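PDB 4PZU: uncharacterized protein Rv3404c/MT3512 from Mycobacterium tuberculosis, which is of unknown function but belongs to the formyltransferase family, with an N-terminal alpha/beta domain and a C-terminal N-formyltransferase dimerization domain. Local coordinates for residues 79-84 and 100-105. Sequence-based numbering, arbitrary orientation.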
loop_
_atom_site.group_PDB
_atom_site.type_symbol
_atom_site.label_atom_id
_atom_site.label_comp_id
_atom_site.label_asym_id
_atom_site.label_seq_id
_atom_site.Cartn_x
_atom_site.Cartn_y
_atom_site.Cartn_z
ATOM N N LEU A 79 -3.620 -29.731 33.884
ATOM C CA LEU A 79 -2.988 -28.534 33.345
ATOM C C LEU A 79 -3.971 -27.853 32.424
ATOM O O LEU A 79 -4.672 -28.526 31.627
ATOM C CB LEU A 79 -1.687 -28.881 32.610
ATOM C CG LEU A 79 -1.050 -27.829 31.687
ATOM C CD1 LEU A 79 -0.279 -26.759 32.479
ATOM C CD2 LEU A 79 -0.110 -28.474 30.716
ATOM N N VAL A 80 -4.014 -26.525 32.527
ATOM C CA VAL A 80 -4.764 -25.698 31.592
ATOM C C VAL A 80 -3.749 -24.878 30.810
ATOM O O VAL A 80 -2.944 -24.118 31.377
ATOM C CB VAL A 80 -5.804 -24.770 32.280
ATOM C CG1 VAL A 80 -6.452 -23.885 31.252
ATOM C CG2 VAL A 80 -6.911 -25.570 32.984
ATOM N N LEU A 81 -3.781 -25.055 29.498
ATOM C CA LEU A 81 -2.825 -24.400 28.623
ATOM C C LEU A 81 -3.614 -23.540 27.620
ATOM O O LEU A 81 -4.319 -24.079 26.773
ATOM C CB LEU A 81 -1.943 -25.468 27.913
ATOM C CG LEU A 81 -0.939 -24.983 26.851
ATOM C CD1 LEU A 81 0.009 -24.015 27.520
ATOM C CD2 LEU A 81 -0.169 -26.141 26.186
ATOM N N SER A 82 -3.531 -22.216 27.731
ATOM C CA SER A 82 -4.288 -21.356 26.816
ATOM C C SER A 82 -3.375 -20.733 25.794
ATOM O O SER A 82 -2.164 -20.609 26.026
ATOM C CB SER A 82 -5.041 -20.268 27.602
ATOM O OG SER A 82 -4.112 -19.466 28.306
ATOM N N PHE A 83 -3.939 -20.321 24.660
ATOM C CA PHE A 83 -3.148 -19.652 23.631
ATOM C C PHE A 83 -3.827 -18.316 23.297
ATOM O O PHE A 83 -5.024 -18.323 22.983
ATOM C CB PHE A 83 -3.116 -20.504 22.344
ATOM C CG PHE A 83 -2.323 -21.793 22.463
ATOM C CD1 PHE A 83 -2.829 -22.880 23.168
ATOM C CD2 PHE A 83 -1.062 -21.911 21.855
ATOM C CE1 PHE A 83 -2.104 -24.042 23.276
ATOM C CE2 PHE A 83 -0.319 -23.097 21.970
ATOM C CZ PHE A 83 -0.838 -24.162 22.684
ATOM N N HIS A 84 -3.073 -17.203 23.347
ATOM C CA HIS A 84 -3.583 -15.876 22.982
ATOM C C HIS A 84 -4.762 -15.452 23.881
ATOM O O HIS A 84 -5.660 -14.735 23.450
ATOM C CB HIS A 84 -4.034 -15.788 21.491
ATOM C CG HIS A 84 -3.021 -16.278 20.507
ATOM N ND1 HIS A 84 -3.079 -15.967 19.163
ATOM C CD2 HIS A 84 -1.939 -17.077 20.664
ATOM C CE1 HIS A 84 -2.064 -16.527 18.541
ATOM N NE2 HIS A 84 -1.355 -17.214 19.431
ATOM N N VAL A 100 -1.121 -22.216 32.270
ATOM C CA VAL A 100 -0.042 -21.666 31.461
ATOM C C VAL A 100 -0.652 -21.031 30.231
ATOM O O VAL A 100 -1.629 -21.554 29.659
ATOM C CB VAL A 100 0.964 -22.775 31.064
ATOM C CG1 VAL A 100 2.030 -22.245 30.068
ATOM C CG2 VAL A 100 1.602 -23.376 32.314
ATOM N N ASN A 101 -0.104 -19.896 29.823
ATOM C CA ASN A 101 -0.599 -19.217 28.611
ATOM C C ASN A 101 0.494 -19.093 27.566
ATOM O O ASN A 101 1.654 -18.998 27.900
ATOM C CB ASN A 101 -1.187 -17.842 28.955
ATOM C CG ASN A 101 -1.716 -17.089 27.721
ATOM O OD1 ASN A 101 -2.637 -17.553 27.019
ATOM N ND2 ASN A 101 -1.120 -15.941 27.436
ATOM N N VAL A 102 0.105 -19.075 26.298
ATOM C CA VAL A 102 1.018 -18.808 25.218
ATOM C C VAL A 102 0.568 -17.478 24.584
ATOM O O VAL A 102 -0.514 -17.386 23.976
ATOM C CB VAL A 102 1.052 -19.977 24.189
ATOM C CG1 VAL A 102 2.066 -19.711 23.068
ATOM C CG2 VAL A 102 1.329 -21.308 24.891
ATOM N N HIS A 103 1.415 -16.455 24.726
ATOM C CA HIS A 103 1.121 -15.120 24.239
ATOM C C HIS A 103 2.073 -14.733 23.093
ATOM O O HIS A 103 3.290 -14.777 23.260
ATOM C CB HIS A 103 1.202 -14.116 25.403
ATOM C CG HIS A 103 1.225 -12.683 24.979
ATOM N ND1 HIS A 103 0.158 -12.075 24.348
ATOM C CD2 HIS A 103 2.192 -11.735 25.089
ATOM C CE1 HIS A 103 0.470 -10.814 24.080
ATOM N NE2 HIS A 103 1.704 -10.588 24.508
ATOM N N PRO A 104 1.516 -14.263 21.955
ATOM C CA PRO A 104 2.339 -13.884 20.805
ATOM C C PRO A 104 2.847 -12.434 20.900
ATOM O O PRO A 104 2.673 -11.617 19.975
ATOM C CB PRO A 104 1.388 -14.154 19.604
ATOM C CG PRO A 104 0.067 -13.736 20.170
ATOM C CD PRO A 104 0.076 -14.155 21.645
ATOM N N GLY A 105 3.456 -12.122 22.044
ATOM C CA GLY A 105 4.337 -10.941 22.214
ATOM C C GLY A 105 5.565 -11.336 23.030
ATOM O O GLY A 105 5.614 -12.427 23.589
#
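Leu81, Phe83, Val100 and Val102 form the apolar centre, all on one face of parallel strands 79-83 and 98-103, which helix 91-96 joins into a beta-alpha-beta unit. Val102 CG2 lies over a face of the Phe83 ring, toward its rim, in a CH-pi contact 4.1 Å from the centroid. With chi1 at 175°, Leu81 swings CD1 across to Val100 CG1, 3.7 Å away, and the same methyl also approaches Val102 CG2. Helix 32-45 packs on Phe83, and helix 156-180 covers both Phe83 and Val102. At the strand ends, Pro104 CG sits squarely above the His84 ring, 3.8 Å from its centroid, while His84 NE2 is hydrogen-bonded to Glu167 OE2. In the parallel ladder, Val80 O accepts a hydrogen bond from Val100 N, and Ser82 is hydrogen-bonded through N to Val100 O and through O to Val102 N. A nearly straight 2.6 Å bond from His84 N to Val102 O carries the ladder one residue beyond strand 79-83. On the opposite face, Ser82 OG donates to Asn101 OD1 (2.7 Å), tilted from the amide plane. OD1 also accepts a hydrogen bond from Cys85 N, and Asn101 ND2 is hydrogen-bonded to His131 NE2. Held at both ends, the buried amide is probably fixed in rotation.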